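Side-chain contacts in probable transcriptional regulator, LysR family protein (PDB 2QL3), which probably acts as a DNA-binding transcription factor of the LysR family, represented here by its C-terminal substrate-binding (effector-binding) domain without the helix-turn-helix part: residues D120-A125 and W151-Q156; M106-L109 and S114-H117. All coordinates share one frame; numbering follows the deposited sequence.

Contact 1 (D120-A125 and W151-Q156); sequences DVCREA and WTLLLQ
Cys122 points its sulfur at the rim of the Trp151 indole, with SG 4.0 Å from CH2, the far corner of the six-membered ring. The approach is edge-on: SG lies 5.4 Å from the centroid of that ring and 87° off its normal, a Cys sulfur-aromatic contact in which the thiol meets the ring's hydrogens and not its pi face. The first torsion of Cys122 (chi1 -66°) sets SG opposite the carbonyl carbon and beside the backbone N, from where it reaches out of the helix to the indole. The same indole edge also meets Leu153, two residues further along, whose CD2 lies near the ring plane. That methyl is shared. Val121 and Leu153 extend toward each other tip to tip, CG2 of the valine 4.1 Å from CD2 of the leucine, while the sulfur of Cys122 stands 4.3 Å from the same CD2. CD2 of Leu153 therefore sits at the meeting point of two successive helix residues and the indole rim. All four residues are buried and the contact is apolar; the polar edge of the indole is used separately, NE1 donating to the carbonyl oxygen of His104. Val121 and Cys122 also pack against Leu98, whereas Trp151 and Leu153 both touch Met106 of strand 106-109. In this LysR-type effector-binding domain of periplasmic-binding-protein-like fold, the contact thus lays the C-terminal half of helix 114-125 against strand 152-154, which pairs antiparallel with strand 69-84 in the mixed sheet.

Contact 2 (M106-L109 and S114-H117); sequences MVLL and STNH
Leu109 and Thr115 have the most surface buried here, and they meet through a backbone oxygen: Thr115 OG1 lies 3.9 Å from Leu109 O, a proximity without a hydrogen bond. Leu109 contributes chiefly this carbonyl end; its side chain packs on Phe138 of helix 138-147 and Leu154 of strand 152-154. The threonine hydroxyl is bonded instead to Asp110 OD1, in the turn that leads from strand to helix. On the other branch of the threonine, CG2 packs 4.2 Å from CD2 of Leu108, and the two side chains cross at about a right angle. Leu108 gets there by its extended first torsion (chi1 171°), which carries the isobutyl group away from its own backbone N and brings its end nearer the helix. Ser114 brings its C atom to 4.4 Å from Leu109 O, and its CB points toward the strand. The contact lies at the strand-to-helix turn of the beta-alpha-beta unit formed by 106-109, 114-125 and 131-135. The chemistry divides along Thr115: its methyl joins the apolar packing of Leu108 while its hydroxyl bonds Asp110, consistent with that bond helping to fix the turn, the strand-helix contact itself being made by van der Waals packing.

Overall arrangement
From the N terminus, the chain reaches strand 106-109 and turns through a four-residue connection into helix 114-125, where contact 2 closes the short loop. The same helix then supplies the first segment of contact 1, whose second segment comes only after strand 131-135 and helix 138-147, so a longer loop of 25 residues is closed. The two contacts follow in series, neither nesting nor crossing, with centres about 7 Å apart. They also meet directly: probable hydrogen bonds join Thr152 OG1 to Val107 O and Trp151 O to Val107 N. Together they join helix 114-125 to strands 106-109 and 152-154; strand 131-135 pairs in parallel with 106-109.

Contact 1 (D120-A125 and W151-Q156)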
ATOM      1  N   ASP A 120     -18.481  11.732   2.539  1.00 34.38           N
ATOM      2  CA  ASP A 120     -19.205  12.842   1.873  1.00 34.65           C
ATOM      3  C   ASP A 120     -20.037  12.338   0.715  1.00 33.35           C
ATOM      4  O   ASP A 120     -21.181  12.718   0.585  1.00 33.13           O
ATOM      5  CB  ASP A 120     -18.271  14.005   1.381  1.00 36.43           C
ATOM      6  CG  ASP A 120     -17.661  14.866   2.545  1.00 37.18           C
ATOM      7  OD1 ASP A 120     -18.080  14.745   3.706  1.00 37.74           O
ATOM      8  OD2 ASP A 120     -16.736  15.673   2.279  1.00 36.80           O
ATOM      9  N   VAL A 121     -19.482  11.456  -0.111  1.00 33.23           N
ATOM     10  CA  VAL A 121     -20.247  10.932  -1.248  1.00 33.47           C
ATOM     11  C   VAL A 121     -21.372   9.934  -0.913  1.00 32.56           C
ATOM     12  O   VAL A 121     -22.408   9.922  -1.567  1.00 33.25           O
ATOM     13  CB  VAL A 121     -19.344  10.544  -2.476  1.00 33.53           C
ATOM     14  CG1 VAL A 121     -17.860  10.883  -2.224  1.00 36.15           C
ATOM     15  CG2 VAL A 121     -19.566   9.127  -2.984  1.00 33.06           C
ATOM     16  N   CYS A 122     -21.183   9.112   0.124  1.00 31.80           N
ATOM     17  CA  CYS A 122     -22.317   8.329   0.652  1.00 30.11           C
ATOM     18  C   CYS A 122     -23.370   9.255   1.215  1.00 29.92           C
ATOM     19  O   CYS A 122     -24.566   9.079   0.963  1.00 29.75           O
ATOM     20  CB  CYS A 122     -21.875   7.357   1.731  1.00 28.39           C
ATOM     21  SG  CYS A 122     -20.772   6.025   1.111  1.00 29.85           S
ATOM     22  N   ARG A 123     -22.922  10.203   2.035  1.00 30.51           N
ATOM     23  CA  ARG A 123     -23.821  11.148   2.736  1.00 31.22           C
ATOM     24  C   ARG A 123     -24.709  11.764   1.699  1.00 32.03           C
ATOM     25  O   ARG A 123     -25.887  11.911   1.927  1.00 31.57           O
ATOM     26  CB  ARG A 123     -23.003  12.247   3.422  1.00 30.77           C
ATOM     27  CG  ARG A 123     -23.697  13.067   4.432  1.00 32.02           C
ATOM     28  CD  ARG A 123     -22.712  13.985   5.089  1.00 33.12           C
ATOM     29  NE  ARG A 123     -23.134  15.307   4.722  1.00 40.50           N
ATOM     30  CZ  ARG A 123     -22.392  16.256   4.165  1.00 40.05           C
ATOM     31  NH1 ARG A 123     -21.099  16.088   3.956  1.00 36.88           N
ATOM     32  NH2 ARG A 123     -22.977  17.412   3.870  1.00 42.96           N
ATOM     33  N   GLU A 124     -24.138  12.099   0.544  1.00 33.74           N
ATOM     34  CA  GLU A 124     -24.912  12.748  -0.538  1.00 37.16           C
ATOM     35  C   GLU A 124     -25.900  11.787  -1.234  1.00 36.61           C
ATOM     36  O   GLU A 124     -26.969  12.196  -1.666  1.00 37.95           O
ATOM     37  CB  GLU A 124     -23.994  13.482  -1.533  1.00 36.36           C
ATOM     38  CG  GLU A 124     -23.781  12.754  -2.848  1.00 40.54           C
ATOM     39  CD  GLU A 124     -23.045  13.606  -3.854  1.00 39.81           C
ATOM     40  OE1 GLU A 124     -23.525  14.732  -4.095  1.00 43.69           O
ATOM     41  OE2 GLU A 124     -21.991  13.151  -4.387  1.00 41.97           O
ATOM     42  N   ALA A 125     -25.557  10.506  -1.304  1.00 36.85           N
ATOM     43  CA  ALA A 125     -26.504   9.474  -1.773  1.00 36.24           C
ATOM     44  C   ALA A 125     -27.553   9.078  -0.701  1.00 36.82           C
ATOM     45  O   ALA A 125     -28.473   8.253  -0.967  1.00 37.73           O
ATOM     46  CB  ALA A 125     -25.757   8.260  -2.266  1.00 35.89           C
ATOM     47  N   TRP A 151     -17.699  -3.871  -0.480  1.00 24.04           N
ATOM     48  CA  TRP A 151     -17.531  -3.015  -1.637  1.00 25.29           C
ATOM     49  C   TRP A 151     -16.702  -1.825  -1.170  1.00 24.66           C
ATOM     50  O   TRP A 151     -16.721  -1.486   0.028  1.00 24.18           O
ATOM     51  CB  TRP A 151     -18.908  -2.560  -2.174  1.00 24.94           C
ATOM     52  CG  TRP A 151     -19.780  -1.783  -1.193  1.00 23.27           C
ATOM     53  CD1 TRP A 151     -20.709  -2.312  -0.326  1.00 24.26           C
ATOM     54  CD2 TRP A 151     -19.808  -0.370  -0.990  1.00 23.99           C
ATOM     55  NE1 TRP A 151     -21.309  -1.312   0.394  1.00 25.33           N
ATOM     56  CE2 TRP A 151     -20.769  -0.111   0.017  1.00 23.57           C
ATOM     57  CE3 TRP A 151     -19.106   0.713  -1.554  1.00 26.25           C
ATOM     58  CZ2 TRP A 151     -21.060   1.177   0.462  1.00 26.19           C
ATOM     59  CZ3 TRP A 151     -19.412   1.997  -1.120  1.00 26.38           C
ATOM     60  CH2 TRP A 151     -20.385   2.221  -0.120  1.00 24.17           C
ATOM     61  N   THR A 152     -16.014  -1.155  -2.090  1.00 26.38           N
ATOM     62  CA  THR A 152     -15.383   0.098  -1.728  1.00 27.05           C
ATOM     63  C   THR A 152     -15.631   1.218  -2.719  1.00 28.86           C
ATOM     64  O   THR A 152     -16.259   1.036  -3.752  1.00 29.94           O
ATOM     65  CB  THR A 152     -13.857  -0.051  -1.412  1.00 27.26           C
ATOM     66  OG1 THR A 152     -13.440   1.071  -0.608  1.00 29.34           O
ATOM     67  CG2 THR A 152     -12.981  -0.178  -2.714  1.00 26.16           C
ATOM     68  N   LEU A 153     -15.130   2.390  -2.399  1.00 30.17           N
ATOM     69  CA  LEU A 153     -14.980   3.415  -3.428  1.00 31.95           C
ATOM     70  C   LEU A 153     -13.589   3.978  -3.420  1.00 30.94           C
ATOM     71  O   LEU A 153     -13.020   4.196  -2.357  1.00 31.15           O
ATOM     72  CB  LEU A 153     -16.045   4.508  -3.312  1.00 33.32           C
ATOM     73  CG  LEU A 153     -16.299   5.403  -2.125  1.00 38.02           C
ATOM     74  CD1 LEU A 153     -15.716   6.770  -2.440  1.00 37.99           C
ATOM     75  CD2 LEU A 153     -17.789   5.547  -1.904  1.00 36.81           C
ATOM     76  N   LEU A 154     -13.058   4.193  -4.622  1.00 30.77           N
ATOM     77  CA  LEU A 154     -11.658   4.567  -4.845  1.00 29.52           C
ATOM     78  C   LEU A 154     -11.567   5.657  -5.894  1.00 29.70           C
ATOM     79  O   LEU A 154     -12.356   5.715  -6.849  1.00 29.16           O
ATOM     80  CB  LEU A 154     -10.817   3.343  -5.295  1.00 29.81           C
ATOM     81  CG  LEU A 154     -10.610   2.137  -4.314  1.00 26.34           C
ATOM     82  CD1 LEU A 154      -9.960   0.992  -5.030  1.00 21.44           C
ATOM     83  CD2 LEU A 154      -9.875   2.441  -2.963  1.00 24.87           C
ATOM     84  N   LEU A 155     -10.554   6.506  -5.718  1.00 30.86           N
ATOM     85  CA  LEU A 155     -10.324   7.675  -6.551  1.00 31.36           C
ATOM     86  C   LEU A 155      -9.381   7.319  -7.690  1.00 31.11           C
ATOM     87  O   LEU A 155      -9.213   8.097  -8.632  1.00 31.24           O
ATOM     88  CB  LEU A 155      -9.740   8.838  -5.717  1.00 31.88           C
ATOM     89  CG  LEU A 155     -10.767   9.694  -4.967  1.00 36.03           C
ATOM     90  CD1 LEU A 155     -11.478  10.564  -5.970  1.00 41.67           C
ATOM     91  CD2 LEU A 155     -11.834   8.868  -4.262  1.00 42.78           C
ATOM     92  N   GLN A 156      -8.725   6.179  -7.576  1.00 29.11           N
ATOM     93  CA  GLN A 156      -7.859   5.769  -8.645  1.00 29.76           C
ATOM     94  C   GLN A 156      -8.049   4.303  -8.995  1.00 28.45           C
ATOM     95  O   GLN A 156      -8.562   3.510  -8.205  1.00 27.86           O
ATOM     96  CB  GLN A 156      -6.407   6.009  -8.264  1.00 31.11           C
ATOM     97  CG  GLN A 156      -6.116   7.435  -7.787  1.00 33.97           C
ATOM     98  CD  GLN A 156      -4.690   7.567  -7.489  1.00 40.80           C
ATOM     99  OE1 GLN A 156      -4.271   7.449  -6.319  1.00 44.41           O
ATOM    100  NE2 GLN A 156      -3.894   7.740  -8.544  1.00 38.42           N
TER

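Contact 2 (M106-L109 and S114-H117)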
HETATM    1  N   MSE A 106     -19.294  -2.326   3.767  1.00 25.49           N
HETATM    2  CA  MSE A 106     -18.282  -1.614   3.039  1.00 25.97           C
HETATM    3  C   MSE A 106     -16.873  -1.865   3.602  1.00 25.47           C
HETATM    4  O   MSE A 106     -16.719  -2.073   4.785  1.00 25.22           O
HETATM    5  CB  MSE A 106     -18.618  -0.089   2.991  1.00 25.19           C
HETATM    6  CG  MSE A 106     -17.617   0.744   2.140  1.00 23.42           C
HETATM    7 SE   MSE A 106     -17.621   2.595   2.772  0.80 33.88          SE
HETATM    8  CE  MSE A 106     -16.610   3.450   1.242  1.00 27.12           C
ATOM      9  N   VAL A 107     -15.859  -1.855   2.713  1.00 25.74           N
ATOM     10  CA  VAL A 107     -14.431  -1.835   3.065  1.00 24.59           C
ATOM     11  C   VAL A 107     -14.034  -0.373   2.815  1.00 25.31           C
ATOM     12  O   VAL A 107     -14.121   0.114   1.679  1.00 24.79           O
ATOM     13  CB  VAL A 107     -13.562  -2.768   2.148  1.00 24.06           C
ATOM     14  CG1 VAL A 107     -12.076  -2.630   2.466  1.00 23.55           C
ATOM     15  CG2 VAL A 107     -13.949  -4.208   2.313  1.00 24.44           C
ATOM     16  N   LEU A 108     -13.699   0.338   3.886  1.00 27.12           N
ATOM     17  CA  LEU A 108     -13.390   1.764   3.831  1.00 27.65           C
ATOM     18  C   LEU A 108     -11.875   1.999   3.771  1.00 29.07           C
ATOM     19  O   LEU A 108     -11.110   1.514   4.622  1.00 29.51           O
ATOM     20  CB  LEU A 108     -13.992   2.472   5.051  1.00 26.90           C
ATOM     21  CG  LEU A 108     -13.615   3.915   5.301  1.00 26.74           C
ATOM     22  CD1 LEU A 108     -14.340   4.758   4.329  1.00 26.85           C
ATOM     23  CD2 LEU A 108     -13.952   4.410   6.726  1.00 29.20           C
ATOM     24  N   LEU A 109     -11.442   2.721   2.743  1.00 29.50           N
ATOM     25  CA  LEU A 109     -10.074   3.231   2.714  1.00 29.38           C
ATOM     26  C   LEU A 109     -10.004   4.478   3.616  1.00 29.13           C
ATOM     27  O   LEU A 109     -10.597   5.500   3.331  1.00 28.26           O
ATOM     28  CB  LEU A 109      -9.650   3.572   1.278  1.00 29.02           C
ATOM     29  CG  LEU A 109      -8.168   4.054   1.207  1.00 30.30           C
ATOM     30  CD1 LEU A 109      -7.222   2.920   1.665  1.00 26.89           C
ATOM     31  CD2 LEU A 109      -7.797   4.540  -0.152  1.00 27.94           C
ATOM     32  N   SER A 114      -9.098  11.020   1.635  1.00 33.81           N
ATOM     33  CA  SER A 114     -10.055  10.061   1.039  1.00 34.79           C
ATOM     34  C   SER A 114     -11.214   9.680   1.944  1.00 33.99           C
ATOM     35  O   SER A 114     -12.291   9.405   1.450  1.00 34.48           O
ATOM     36  CB  SER A 114      -9.343   8.792   0.587  1.00 34.41           C
ATOM     37  OG  SER A 114      -8.562   9.123  -0.561  1.00 37.91           O
ATOM     38  N   THR A 115     -10.966   9.638   3.249  1.00 34.19           N
ATOM     39  CA  THR A 115     -11.923   9.166   4.214  1.00 34.84           C
ATOM     40  C   THR A 115     -13.146  10.090   4.268  1.00 35.07           C
ATOM     41  O   THR A 115     -14.251   9.600   4.174  1.00 33.69           O
ATOM     42  CB  THR A 115     -11.347   9.130   5.599  1.00 35.67           C
ATOM     43  OG1 THR A 115     -10.011   8.660   5.553  1.00 35.87           O
ATOM     44  CG2 THR A 115     -12.255   8.243   6.565  1.00 35.92           C
ATOM     45  N   ASN A 116     -12.920  11.414   4.402  1.00 34.22           N
ATOM     46  CA  ASN A 116     -14.012  12.393   4.431  1.00 34.21           C
ATOM     47  C   ASN A 116     -14.660  12.466   3.072  1.00 33.34           C
ATOM     48  O   ASN A 116     -15.878  12.619   2.965  1.00 32.81           O
ATOM     49  CB  ASN A 116     -13.535  13.816   4.796  1.00 33.74           C
ATOM     50  CG  ASN A 116     -13.151  13.979   6.244  1.00 36.91           C
ATOM     51  OD1 ASN A 116     -13.196  13.045   7.054  1.00 37.49           O
ATOM     52  ND2 ASN A 116     -12.794  15.227   6.606  1.00 39.17           N
ATOM     53  N   HIS A 117     -13.851  12.388   2.008  1.00 33.21           N
ATOM     54  CA  HIS A 117     -14.427  12.406   0.646  1.00 31.57           C
ATOM     55  C   HIS A 117     -15.482  11.266   0.518  1.00 31.13           C
ATOM     56  O   HIS A 117     -16.607  11.478   0.035  1.00 29.85           O
ATOM     57  CB  HIS A 117     -13.322  12.233  -0.434  1.00 32.17           C
ATOM     58  CG  HIS A 117     -13.868  12.204  -1.828  1.00 31.71           C
ATOM     59  ND1 HIS A 117     -14.011  11.030  -2.549  1.00 30.28           N
ATOM     60  CD2 HIS A 117     -14.415  13.185  -2.589  1.00 28.71           C
ATOM     61  CE1 HIS A 117     -14.597  11.295  -3.702  1.00 29.26           C
ATOM     62  NE2 HIS A 117     -14.844  12.598  -3.757  1.00 29.41           N
TER